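Local coordinates for oxidoreductase, 2OG-Fe oxygenase family protein, putative, expressed (Oryza sativa subsp. japonica, PDB 5XOI) that probably acts as an iron(II)- and 2-oxoglutarate-dependent dioxygenase of the AlkB family, this chain being its oxygenase domain, at residues L6-P11 and E102-K107; P11-L16 and D186-G191; L160-E165 and P206-N211; F166-V171 and S178-E183. One frame throughout, in Å; residues are numbered along the deposited sequence.

Contact 1 (L6-P11 and E102-K107)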
loop_
_atom_site.group_PDB
_atom_site.type_symbol
_atom_site.label_atom_id
_atom_site.label_comp_id
_atom_site.label_asym_id
_atom_site.label_seq_id
_atom_site.Cartn_x
_atom_site.Cartn_y
_atom_site.Cartn_z
ATOM N N LEU A 6 0.713 -1.440 17.664
ATOM C CA LEU A 6 0.010 -2.249 16.677
ATOM C C LEU A 6 -1.467 -2.223 17.023
ATOM O O LEU A 6 -1.846 -2.399 18.188
ATOM C CB LEU A 6 0.522 -3.692 16.634
ATOM C CG LEU A 6 1.675 -3.916 15.656
ATOM C CD1 LEU A 6 3.005 -3.603 16.331
ATOM C CD2 LEU A 6 1.665 -5.346 15.134
ATOM N N GLN A 7 -2.296 -1.987 16.019
ATOM C CA GLN A 7 -3.712 -1.750 16.237
ATOM C C GLN A 7 -4.525 -2.697 15.374
ATOM O O GLN A 7 -4.256 -2.844 14.180
ATOM C CB GLN A 7 -4.061 -0.293 15.948
ATOM C CG GLN A 7 -3.550 0.645 17.031
ATOM C CD GLN A 7 -3.519 2.083 16.575
ATOM O OE1 GLN A 7 -4.293 2.481 15.708
ATOM N NE2 GLN A 7 -2.620 2.870 17.148
ATOM N N TYR A 8 -5.491 -3.361 16.000
ATOM C CA TYR A 8 -6.390 -4.291 15.335
ATOM C C TYR A 8 -7.590 -3.516 14.809
ATOM O O TYR A 8 -8.344 -2.927 15.591
ATOM C CB TYR A 8 -6.820 -5.367 16.333
ATOM C CG TYR A 8 -7.761 -6.409 15.821
ATOM C CD1 TYR A 8 -9.136 -6.247 15.929
ATOM C CD2 TYR A 8 -7.285 -7.578 15.256
ATOM C CE1 TYR A 8 -10.006 -7.217 15.466
ATOM C CE2 TYR A 8 -8.146 -8.552 14.799
ATOM C CZ TYR A 8 -9.505 -8.368 14.912
ATOM O OH TYR A 8 -10.360 -9.348 14.464
ATOM N N LEU A 9 -7.763 -3.492 13.487
ATOM C CA LEU A 9 -8.858 -2.717 12.917
ATOM C C LEU A 9 -10.095 -3.554 12.635
ATOM O O LEU A 9 -11.214 -3.043 12.724
ATOM C CB LEU A 9 -8.409 -2.037 11.620
ATOM C CG LEU A 9 -7.248 -1.045 11.713
ATOM C CD1 LEU A 9 -7.166 -0.253 10.421
ATOM C CD2 LEU A 9 -7.409 -0.126 12.907
ATOM N N ARG A 10 -9.907 -4.816 12.287
ATOM C CA ARG A 10 -10.961 -5.780 12.022
ATOM C C ARG A 10 -10.271 -7.097 11.694
ATOM O O ARG A 10 -9.038 -7.119 11.533
ATOM C CB ARG A 10 -11.876 -5.325 10.878
ATOM C CG ARG A 10 -11.223 -4.606 9.743
ATOM C CD ARG A 10 -12.302 -4.235 8.735
ATOM N NE ARG A 10 -12.721 -5.414 7.980
ATOM C CZ ARG A 10 -13.829 -5.482 7.248
ATOM N NH1 ARG A 10 -14.636 -4.428 7.163
ATOM N NH2 ARG A 10 -14.125 -6.602 6.600
ATOM N N PRO A 11 -11.001 -8.211 11.602
ATOM C CA PRO A 11 -10.322 -9.495 11.390
ATOM C C PRO A 11 -9.413 -9.481 10.164
ATOM O O PRO A 11 -9.828 -9.150 9.046
ATOM C CB PRO A 11 -11.489 -10.480 11.262
ATOM C CG PRO A 11 -12.547 -9.892 12.127
ATOM C CD PRO A 11 -12.433 -8.404 11.925
ATOM N N GLU A 102 2.427 -12.170 15.260
ATOM C CA GLU A 102 2.753 -12.246 16.677
ATOM C C GLU A 102 1.755 -11.445 17.500
ATOM O O GLU A 102 1.305 -11.899 18.557
ATOM C CB GLU A 102 4.178 -11.744 16.914
ATOM C CG GLU A 102 4.583 -11.713 18.384
ATOM C CD GLU A 102 4.682 -13.096 18.989
ATOM O OE1 GLU A 102 4.797 -14.076 18.217
ATOM O OE2 GLU A 102 4.646 -13.199 20.241
ATOM N N PHE A 103 1.393 -10.255 17.016
ATOM C CA PHE A 103 0.356 -9.461 17.664
ATOM C C PHE A 103 -0.959 -10.232 17.732
ATOM O O PHE A 103 -1.597 -10.298 18.786
ATOM C CB PHE A 103 0.208 -8.146 16.894
ATOM C CG PHE A 103 -0.989 -7.329 17.266
ATOM C CD1 PHE A 103 -1.069 -6.717 18.502
ATOM C CD2 PHE A 103 -2.002 -7.108 16.344
ATOM C CE1 PHE A 103 -2.159 -5.928 18.838
ATOM C CE2 PHE A 103 -3.101 -6.327 16.670
ATOM C CZ PHE A 103 -3.179 -5.733 17.925
ATOM N N LEU A 104 -1.388 -10.814 16.602
ATOM C CA LEU A 104 -2.642 -11.564 16.581
ATOM C C LEU A 104 -2.581 -12.793 17.481
ATOM O O LEU A 104 -3.598 -13.177 18.074
ATOM C CB LEU A 104 -2.987 -11.978 15.146
ATOM C CG LEU A 104 -3.286 -10.844 14.142
ATOM C CD1 LEU A 104 -3.265 -11.376 12.733
ATOM C CD2 LEU A 104 -4.638 -10.213 14.419
ATOM N N ARG A 105 -1.409 -13.426 17.584
ATOM C CA ARG A 105 -1.229 -14.519 18.539
ATOM C C ARG A 105 -1.484 -14.049 19.965
ATOM O O ARG A 105 -2.151 -14.732 20.755
ATOM C CB ARG A 105 0.196 -15.076 18.437
ATOM C CG ARG A 105 0.386 -16.221 17.486
ATOM C CD ARG A 105 1.798 -16.795 17.612
ATOM N NE ARG A 105 2.827 -15.939 17.030
ATOM C CZ ARG A 105 3.169 -15.925 15.744
ATOM N NH1 ARG A 105 2.560 -16.715 14.860
ATOM N NH2 ARG A 105 4.118 -15.107 15.339
ATOM N N GLN A 106 -0.934 -12.892 20.325
ATOM C CA GLN A 106 -1.060 -12.450 21.707
ATOM C C GLN A 106 -2.465 -11.954 22.020
ATOM O O GLN A 106 -2.919 -12.075 23.160
ATOM C CB GLN A 106 -0.013 -11.376 22.006
ATOM C CG GLN A 106 1.410 -11.944 22.083
ATOM C CD GLN A 106 2.438 -10.893 22.434
ATOM O OE1 GLN A 106 2.138 -9.928 23.137
ATOM N NE2 GLN A 106 3.658 -11.067 21.937
ATOM N N LYS A 107 -3.182 -11.433 21.037
ATOM C CA LYS A 107 -4.528 -10.939 21.274
ATOM C C LYS A 107 -5.584 -12.035 21.220
ATOM O O LYS A 107 -6.771 -11.741 21.403
ATOM C CB LYS A 107 -4.859 -9.839 20.261
ATOM C CG LYS A 107 -4.004 -8.574 20.444
ATOM C CD LYS A 107 -4.296 -7.894 21.786
ATOM C CE LYS A 107 -3.015 -7.632 22.581
ATOM N NZ LYS A 107 -3.277 -7.300 24.018
#
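Phe103 lies against Leu6 and Tyr8 and has the most surface covered in this apolar contact. CB of Leu6 sits over one face of the Phe103 ring, 4.0 Å from its centroid and 13° off the ring normal, a CH-pi contact. The two side chains slide past each other in opposite directions, and CD2 of Leu6 ends 3.6 Å from CB of Phe103. CG of Phe103 lies anti to the backbone N (chi1 169°), which directs it toward the strand. The far end of the ring meets the strand backbone, with CZ 3.6 Å from O of Leu6.

Tyr8 adds two further apolar touches. Its CB lies 3.9 Å from CE2 of Phe103. Its ring edge meets CD2 of Leu104 nearly in plane, CD2 of Tyr8 being 3.8 Å away. An alanine in place of Phe103 would probably open a gap beneath Leu6 and leave CB of Tyr8 without its aromatic neighbour.

Tyr8 OH hydrogen-bonds to Glu115.

The segment axes cross at 72°. The arrangement is helix-on-sheet packing, with the end of helix 87-106 against outermost strand 6-10 of the larger sheet in a double-stranded beta-helix oxygenase fold.

Contact 2 (P11-L16 and D186-G191)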
loop_
_atom_site.group_PDB
_atom_site.type_symbol
_atom_site.label_atom_id
_atom_site.label_comp_id
_atom_site.label_asym_id
_atom_site.label_seq_id
_atom_site.Cartn_x
_atom_site.Cartn_y
_atom_site.Cartn_z
ATOM N N PRO A 11 -11.001 -8.211 11.602
ATOM C CA PRO A 11 -10.322 -9.495 11.390
ATOM C C PRO A 11 -9.413 -9.481 10.164
ATOM O O PRO A 11 -9.828 -9.150 9.046
ATOM C CB PRO A 11 -11.489 -10.480 11.262
ATOM C CG PRO A 11 -12.547 -9.892 12.127
ATOM C CD PRO A 11 -12.433 -8.404 11.925
ATOM N N GLY A 12 -8.139 -9.793 10.395
ATOM C CA GLY A 12 -7.148 -9.803 9.338
ATOM C C GLY A 12 -6.683 -8.439 8.885
ATOM O O GLY A 12 -6.098 -8.325 7.806
ATOM N N MET A 13 -6.911 -7.393 9.683
ATOM C CA MET A 13 -6.498 -6.038 9.323
ATOM C C MET A 13 -5.756 -5.410 10.495
ATOM O O MET A 13 -6.359 -5.101 11.527
ATOM C CB MET A 13 -7.701 -5.186 8.921
ATOM C CG MET A 13 -7.325 -3.823 8.372
ATOM S SD MET A 13 -8.781 -3.003 7.727
ATOM C CE MET A 13 -8.033 -1.583 6.922
ATOM N N VAL A 14 -4.454 -5.206 10.317
ATOM C CA VAL A 14 -3.560 -4.745 11.368
ATOM C C VAL A 14 -2.838 -3.505 10.863
ATOM O O VAL A 14 -2.300 -3.507 9.751
ATOM C CB VAL A 14 -2.553 -5.837 11.758
ATOM C CG1 VAL A 14 -1.502 -5.291 12.716
ATOM C CG2 VAL A 14 -3.289 -7.014 12.381
ATOM N N LEU A 15 -2.813 -2.458 11.687
ATOM C CA LEU A 15 -2.054 -1.244 11.412
ATOM C C LEU A 15 -0.829 -1.218 12.322
ATOM O O LEU A 15 -0.959 -1.251 13.552
ATOM C CB LEU A 15 -2.918 -0.003 11.634
ATOM C CG LEU A 15 -2.196 1.346 11.634
ATOM C CD1 LEU A 15 -1.539 1.623 10.277
ATOM C CD2 LEU A 15 -3.172 2.439 11.969
ATOM N N LEU A 16 0.351 -1.180 11.716
ATOM C CA LEU A 16 1.620 -1.166 12.444
ATOM C C LEU A 16 2.115 0.281 12.465
ATOM O O LEU A 16 2.624 0.797 11.462
ATOM C CB LEU A 16 2.629 -2.109 11.793
ATOM C CG LEU A 16 2.246 -3.586 11.718
ATOM C CD1 LEU A 16 1.455 -3.868 10.437
ATOM C CD2 LEU A 16 3.479 -4.468 11.729
ATOM N N ASP A 186 3.900 4.295 8.826
ATOM C CA ASP A 186 2.904 3.273 9.134
ATOM C C ASP A 186 2.889 2.189 8.060
ATOM O O ASP A 186 3.103 2.448 6.870
ATOM C CB ASP A 186 1.505 3.870 9.248
ATOM C CG ASP A 186 1.311 4.743 10.495
ATOM O OD1 ASP A 186 2.221 4.818 11.352
ATOM O OD2 ASP A 186 0.223 5.358 10.603
ATOM N N VAL A 187 2.633 0.956 8.489
ATOM C CA VAL A 187 2.400 -0.155 7.572
ATOM C C VAL A 187 1.034 -0.730 7.895
ATOM O O VAL A 187 0.738 -1.013 9.057
ATOM C CB VAL A 187 3.484 -1.244 7.671
ATOM C CG1 VAL A 187 3.085 -2.469 6.829
ATOM C CG2 VAL A 187 4.808 -0.698 7.188
ATOM N N LEU A 188 0.193 -0.861 6.876
ATOM C CA LEU A 188 -1.148 -1.412 7.022
ATOM C C LEU A 188 -1.204 -2.741 6.283
ATOM O O LEU A 188 -0.695 -2.846 5.164
ATOM C CB LEU A 188 -2.194 -0.451 6.444
ATOM C CG LEU A 188 -3.622 -0.981 6.403
ATOM C CD1 LEU A 188 -4.180 -1.090 7.816
ATOM C CD2 LEU A 188 -4.499 -0.061 5.557
ATOM N N ILE A 189 -1.803 -3.755 6.906
ATOM C CA ILE A 189 -1.972 -5.067 6.284
ATOM C C ILE A 189 -3.450 -5.417 6.315
ATOM O O ILE A 189 -4.083 -5.305 7.364
ATOM C CB ILE A 189 -1.151 -6.156 7.003
ATOM C CG1 ILE A 189 0.329 -5.775 7.039
ATOM C CG2 ILE A 189 -1.336 -7.501 6.284
ATOM C CD1 ILE A 189 1.223 -6.841 7.614
ATOM N N PHE A 190 -4.009 -5.827 5.173
ATOM C CA PHE A 190 -5.332 -6.441 5.180
ATOM C C PHE A 190 -5.315 -7.749 4.392
ATOM O O PHE A 190 -4.939 -7.778 3.215
ATOM C CB PHE A 190 -6.454 -5.486 4.697
ATOM C CG PHE A 190 -6.186 -4.703 3.412
ATOM C CD1 PHE A 190 -5.438 -3.526 3.424
ATOM C CD2 PHE A 190 -6.816 -5.067 2.224
ATOM C CE1 PHE A 190 -5.254 -2.775 2.260
ATOM C CE2 PHE A 190 -6.642 -4.325 1.060
ATOM C CZ PHE A 190 -5.851 -3.182 1.072
ATOM N N GLY A 191 -5.697 -8.835 5.061
ATOM C CA GLY A 191 -5.793 -10.135 4.424
ATOM C C GLY A 191 -6.866 -10.962 5.103
ATOM O O GLY A 191 -7.633 -10.433 5.916
#
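Leu16 and Val187 form one of two hydrogen-bonded pairs in this antiparallel ladder. Leu16 N donates a hydrogen bond to Val187 O at 2.7 Å, nearly along the C=O axis. Val187 N returns a bond to Leu16 O at 3.0 Å. The second pair is Val14 with Ile189: Val14 N donates to Ile189 O at 3.0 Å, and Ile189 N to Val14 O at 2.9 Å. Gly191 N closes the row on Gly12 O at 2.8 Å. Gly12 N is satisfied by Glu115.

Met13 and Leu15 send their N-H groups away from this partner, and Leu15 pairs with Gln7. On the other strand Leu188 and Phe190 bond to strand 155-161. Asp186 lies buried, but its carboxylate is well supplied: OD2 meets Lys17 NZ in a salt bridge and Glu183 N, while OD1 takes Lys18 N.

Met13, Leu15, Leu188 and Phe190 share one face. The extended Met13 chain brings CE 4.0 Å from CD1 of Leu188. On the other face CD1 of Leu16 packs 4.1 Å from CG1 of Ile189, beneath helix 87-106.

Phe190 also meets His199, a ligand of the bound manganese. This ladder belongs to the larger sheet of the double-stranded beta-helix, whose inner face here reaches the metal site.

Contact 3 (L160-E165 and P206-N211)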
loop_
_atom_site.group_PDB
_atom_site.type_symbol
_atom_site.label_atom_id
_atom_site.label_comp_id
_atom_site.label_asym_id
_atom_site.label_seq_id
_atom_site.Cartn_x
_atom_site.Cartn_y
_atom_site.Cartn_z
ATOM N N LEU A 160 4.442 6.907 3.477
ATOM C CA LEU A 160 5.563 7.805 3.740
ATOM C C LEU A 160 5.194 9.222 3.332
ATOM O O LEU A 160 4.519 9.427 2.320
ATOM C CB LEU A 160 6.839 7.377 2.993
ATOM C CG LEU A 160 7.415 5.977 3.244
ATOM C CD1 LEU A 160 6.742 4.940 2.360
ATOM C CD2 LEU A 160 8.909 5.980 2.993
ATOM N N GLY A 161 5.664 10.199 4.109
ATOM C CA GLY A 161 5.393 11.592 3.786
ATOM C C GLY A 161 4.183 12.136 4.518
ATOM O O GLY A 161 3.996 11.862 5.706
ATOM N N ASP A 162 3.363 12.927 3.832
ATOM C CA ASP A 162 2.150 13.460 4.443
ATOM C C ASP A 162 1.171 12.348 4.821
ATOM O O ASP A 162 1.096 11.301 4.170
ATOM C CB ASP A 162 1.462 14.426 3.483
ATOM C CG ASP A 162 2.220 15.727 3.320
ATOM O OD1 ASP A 162 2.913 16.153 4.280
ATOM O OD2 ASP A 162 2.108 16.331 2.228
ATOM N N THR A 163 0.395 12.607 5.866
ATOM C CA THR A 163 -0.605 11.658 6.342
ATOM C C THR A 163 -1.763 11.548 5.358
ATOM O O THR A 163 -2.207 12.551 4.786
ATOM C CB THR A 163 -1.115 12.118 7.703
ATOM O OG1 THR A 163 -0.020 12.139 8.631
ATOM C CG2 THR A 163 -2.246 11.204 8.218
ATOM N N ALA A 164 -2.252 10.321 5.157
ATOM C CA ALA A 164 -3.468 10.084 4.384
ATOM C C ALA A 164 -4.623 9.778 5.323
ATOM O O ALA A 164 -4.445 9.080 6.318
ATOM C CB ALA A 164 -3.297 8.909 3.424
ATOM N N GLU A 165 -5.805 10.306 5.002
ATOM C CA GLU A 165 -7.053 9.849 5.599
ATOM C C GLU A 165 -7.526 8.658 4.765
ATOM O O GLU A 165 -7.850 8.817 3.585
ATOM C CB GLU A 165 -8.078 10.986 5.634
ATOM C CG GLU A 165 -7.630 12.140 6.538
ATOM C CD GLU A 165 -8.639 13.279 6.649
ATOM O OE1 GLU A 165 -9.857 13.038 6.496
ATOM O OE2 GLU A 165 -8.206 14.422 6.918
ATOM N N PRO A 206 -2.035 18.196 4.492
ATOM C CA PRO A 206 -0.820 18.912 4.094
ATOM C C PRO A 206 0.068 19.206 5.289
ATOM O O PRO A 206 -0.397 19.339 6.425
ATOM C CB PRO A 206 -1.344 20.202 3.441
ATOM C CG PRO A 206 -2.786 20.302 3.837
ATOM C CD PRO A 206 -3.266 18.914 4.113
ATOM N N LYS A 207 1.375 19.258 5.016
ATOM C CA LYS A 207 2.363 19.702 6.001
ATOM C C LYS A 207 2.402 18.791 7.216
ATOM O O LYS A 207 2.585 19.261 8.344
ATOM C CB LYS A 207 2.098 21.140 6.457
ATOM C CG LYS A 207 1.808 22.092 5.325
ATOM C CD LYS A 207 3.081 22.564 4.699
ATOM C CE LYS A 207 3.810 23.537 5.609
ATOM N NZ LYS A 207 5.124 23.862 5.008
ATOM N N THR A 208 2.217 17.490 7.011
ATOM C CA THR A 208 2.286 16.544 8.116
ATOM C C THR A 208 3.491 15.618 8.045
ATOM O O THR A 208 3.795 14.952 9.044
ATOM C CB THR A 208 0.993 15.710 8.199
ATOM O OG1 THR A 208 0.612 15.248 6.892
ATOM C CG2 THR A 208 -0.137 16.557 8.770
ATOM N N ALA A 209 4.203 15.590 6.925
ATOM C CA ALA A 209 5.406 14.772 6.814
ATOM C C ALA A 209 6.449 15.207 7.844
ATOM O O ALA A 209 6.619 16.406 8.089
ATOM C CB ALA A 209 6.001 14.877 5.408
ATOM N N PRO A 210 7.161 14.267 8.463
ATOM C CA PRO A 210 8.177 14.652 9.453
ATOM C C PRO A 210 9.281 15.481 8.814
ATOM O O PRO A 210 9.720 15.214 7.693
ATOM C CB PRO A 210 8.706 13.310 9.969
ATOM C CG PRO A 210 7.662 12.313 9.603
ATOM C CD PRO A 210 7.015 12.811 8.348
ATOM N N ASN A 211 9.728 16.501 9.551
ATOM C CA ASN A 211 10.750 17.405 9.033
ATOM C C ASN A 211 12.030 16.659 8.682
ATOM O O ASN A 211 12.660 16.942 7.658
ATOM C CB ASN A 211 11.043 18.499 10.058
ATOM C CG ASN A 211 12.104 19.479 9.582
ATOM O OD1 ASN A 211 13.191 19.573 10.160
ATOM N ND2 ASN A 211 11.789 20.219 8.526
HETATM O O HOH W 1 2.412 19.017 2.272
#
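Asp162 has the most surface covered here, and its OD1 accepts two backbone N-H groups of the facing loop. Ala209 N reaches the anti lone pair of OD1 at 3.0 Å. Thr208 N comes from above the carboxylate plane, 44° out of it, at 3.1 Å. CG of Asp162 lies anti to its own carbonyl carbon (chi1 -71°), and from there the carboxylate reaches the loop. The other oxygen, OD2, accepts a hydrogen bond from a water at 2.7 Å, and that water accepts from Lys207 N.

Thr208 answers in the reverse direction. Thr163 N donates to its OG1 at 2.8 Å, nearly straight at 168°. The same hydroxyl also bonds to Lys205 O. Its side chain crosses those of Asp162 and Thr163 at about a right angle.

Ala209 packs on Gly161. Its CB rests 3.4 Å from C of Gly161, and its CA makes a CA-H...O contact with Gly161 O. Pro210, next in line, is the N-cap of helix 211-217.

An alanine in place of Asp162 would probably leave the N-H groups of Thr208 and Ala209 without their shared acceptor and the water without OD2.

Asp162 lies near Arg223, which binds 2-oxoglutarate. One largely buried carboxylate thus collects three loop N-H groups, two directly and one through water. The loop backbone probably helps to offset its negative charge.

Contact 4 (F166-V171 and S178-E183)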
loop_
_atom_site.group_PDB
_atom_site.type_symbol
_atom_site.label_atom_id
_atom_site.label_comp_id
_atom_site.label_asym_id
_atom_site.label_seq_id
_atom_site.Cartn_x
_atom_site.Cartn_y
_atom_site.Cartn_z
ATOM N N PHE A 166 -7.518 7.464 5.363
ATOM C CA PHE A 166 -7.737 6.201 4.656
ATOM C C PHE A 166 -9.116 5.671 5.022
ATOM O O PHE A 166 -9.433 5.526 6.207
ATOM C CB PHE A 166 -6.635 5.196 5.022
ATOM C CG PHE A 166 -6.724 3.868 4.306
ATOM C CD1 PHE A 166 -6.207 3.714 3.022
ATOM C CD2 PHE A 166 -7.273 2.755 4.939
ATOM C CE1 PHE A 166 -6.258 2.493 2.372
ATOM C CE2 PHE A 166 -7.321 1.518 4.283
ATOM C CZ PHE A 166 -6.817 1.393 3.003
ATOM N N LEU A 167 -9.947 5.411 4.009
ATOM C CA LEU A 167 -11.293 4.900 4.223
ATOM C C LEU A 167 -11.304 3.396 3.998
ATOM O O LEU A 167 -10.610 2.894 3.106
ATOM C CB LEU A 167 -12.295 5.559 3.266
ATOM C CG LEU A 167 -12.949 6.898 3.621
ATOM C CD1 LEU A 167 -12.036 7.840 4.370
ATOM C CD2 LEU A 167 -13.475 7.553 2.354
ATOM N N TYR A 168 -12.112 2.678 4.779
ATOM C CA TYR A 168 -12.260 1.245 4.544
ATOM C C TYR A 168 -13.624 0.762 5.024
ATOM O O TYR A 168 -14.181 1.282 5.997
ATOM C CB TYR A 168 -11.147 0.430 5.229
ATOM C CG TYR A 168 -11.040 0.621 6.723
ATOM C CD1 TYR A 168 -10.360 1.714 7.260
ATOM C CD2 TYR A 168 -11.590 -0.312 7.601
ATOM C CE1 TYR A 168 -10.246 1.879 8.646
ATOM C CE2 TYR A 168 -11.488 -0.154 8.982
ATOM C CZ TYR A 168 -10.822 0.939 9.497
ATOM O OH TYR A 168 -10.732 1.084 10.869
ATOM N N GLY A 169 -14.154 -0.241 4.331
ATOM C CA GLY A 169 -15.453 -0.775 4.689
ATOM C C GLY A 169 -15.819 -1.926 3.783
ATOM O O GLY A 169 -15.018 -2.377 2.962
ATOM N N ASP A 170 -17.047 -2.400 3.938
ATOM C CA ASP A 170 -17.472 -3.580 3.203
ATOM C C ASP A 170 -18.160 -3.256 1.884
ATOM O O ASP A 170 -18.415 -4.182 1.102
ATOM C CB ASP A 170 -18.426 -4.417 4.053
ATOM C CG ASP A 170 -17.768 -4.945 5.306
ATOM O OD1 ASP A 170 -16.650 -5.483 5.207
ATOM O OD2 ASP A 170 -18.370 -4.808 6.380
ATOM N N VAL A 171 -18.478 -1.986 1.623
ATOM C CA VAL A 171 -19.280 -1.605 0.464
ATOM C C VAL A 171 -18.731 -0.324 -0.152
ATOM O O VAL A 171 -17.941 0.409 0.451
ATOM C CB VAL A 171 -20.782 -1.415 0.803
ATOM C CG1 VAL A 171 -21.415 -2.719 1.234
ATOM C CG2 VAL A 171 -20.970 -0.307 1.841
ATOM N N SER A 178 -15.260 3.282 7.531
ATOM C CA SER A 178 -14.492 3.759 8.675
ATOM C C SER A 178 -13.290 4.556 8.169
ATOM O O SER A 178 -12.897 4.442 7.007
ATOM C CB SER A 178 -14.014 2.588 9.533
ATOM O OG SER A 178 -15.102 1.822 10.031
ATOM N N LYS A 179 -12.690 5.349 9.064
ATOM C CA LYS A 179 -11.523 6.169 8.729
ATOM C C LYS A 179 -10.380 5.883 9.696
ATOM O O LYS A 179 -10.593 5.779 10.907
ATOM C CB LYS A 179 -11.842 7.681 8.776
ATOM C CG LYS A 179 -13.104 8.127 8.041
ATOM C CD LYS A 179 -13.471 9.572 8.409
ATOM C CE LYS A 179 -14.822 9.988 7.833
ATOM N NZ LYS A 179 -15.269 11.316 8.342
ATOM N N VAL A 180 -9.164 5.768 9.160
ATOM C CA VAL A 180 -7.949 5.749 9.970
ATOM C C VAL A 180 -6.908 6.614 9.276
ATOM O O VAL A 180 -6.829 6.652 8.046
ATOM C CB VAL A 180 -7.409 4.317 10.196
ATOM C CG1 VAL A 180 -6.964 3.662 8.876
ATOM C CG2 VAL A 180 -6.269 4.333 11.206
ATOM N N ASP A 181 -6.114 7.330 10.068
ATOM C CA ASP A 181 -5.006 8.086 9.504
ATOM C C ASP A 181 -3.797 7.181 9.299
ATOM O O ASP A 181 -3.363 6.483 10.228
ATOM C CB ASP A 181 -4.618 9.257 10.402
ATOM C CG ASP A 181 -5.621 10.394 10.363
ATOM O OD1 ASP A 181 -6.546 10.401 9.523
ATOM O OD2 ASP A 181 -5.467 11.304 11.199
ATOM N N LEU A 182 -3.234 7.224 8.100
ATOM C CA LEU A 182 -1.992 6.527 7.791
ATOM C C LEU A 182 -0.894 7.577 7.751
ATOM O O LEU A 182 -0.854 8.410 6.836
ATOM C CB LEU A 182 -2.095 5.758 6.475
ATOM C CG LEU A 182 -3.211 4.703 6.416
ATOM C CD1 LEU A 182 -3.259 4.053 5.030
ATOM C CD2 LEU A 182 -3.000 3.649 7.483
ATOM N N GLU A 183 -0.034 7.565 8.774
ATOM C CA GLU A 183 1.031 8.545 8.947
ATOM C C GLU A 183 2.340 7.980 8.422
ATOM O O GLU A 183 2.480 6.777 8.225
ATOM C CB GLU A 183 1.197 8.923 10.424
ATOM C CG GLU A 183 -0.075 9.364 11.117
ATOM C CD GLU A 183 0.171 9.714 12.573
ATOM O OE1 GLU A 183 0.221 10.914 12.903
ATOM O OE2 GLU A 183 0.329 8.784 13.386
HETATM O O HOH W 2 -11.254 3.436 12.434
#
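Tyr168 lays one ring face against Ser178 CB, a CH-pi contact with CB 3.9 Å from the ring centroid and 21° off the normal. The two residues are a hydrogen-bonded pair in the beta hairpin of strands 163-169 and 178-182. This hairpin forms one side of the smaller sheet in the double-stranded beta-helix fold. CG of Tyr168 stands between its backbone N and carbonyl carbon (chi1 58°), which leads CG toward Ser178. CE1 of its ring also touches CG1 of Val180 at 3.7 Å, the two side chains crossing at about a right angle.

Four backbone bonds join the strands. Tyr168 and Ser178 exchange two, the shorter from Ser178 N to Tyr168 O at 2.7 Å. Phe166 and Val180 exchange the other two.

Phe166 points to the same face as Tyr168 and Val180. Its CD2 is 4.1 Å from CG1 of Val180, whose side chain runs beside it in the same direction. CD1 of Leu182 comes closer, 3.5 Å from CG of Phe166. Met13 and Leu15 of strand 13-16 cover parts of this face. Phe166 also reaches His199, a ligand of the bound manganese, and lies about 4 Å from a bound succinate. Leu182 approaches Arg223, consistent with the hairpin lining part of the active-site pocket.

On the other face Leu167 and Lys179 lie side by side, with CD1 of Leu167 3.8 Å from CG of Lys179. The polar end of Tyr168 is tied back to the hairpin by a water, which lies 2.9 Å from its OH and donates to Lys179 O.

In the fold
Contacts 1 and 2 share Pro11 and sit at one end of the larger sheet, their centres 9 Å apart. Strand 6-10 pairs with strand 13-16. Helix 87-106 packs on both. Contact 4 lies in the smaller sheet, 11 Å from contact 2 centre to centre, and the two sheets meet through Leu188 on Phe166 and Met13 on Tyr168. Contact 3 sits where the chain passes between the sheets, its centre 25 Å from that of contact 1. It joins contact 4 through Leu182 N and Ala164 O. Along the chain contacts 1 and 2 interleave; contact 4 lies between the two segments of contact 2, and likewise of contact 3. Contacts 2 and 4 reach the metal site; contact 1 lies away.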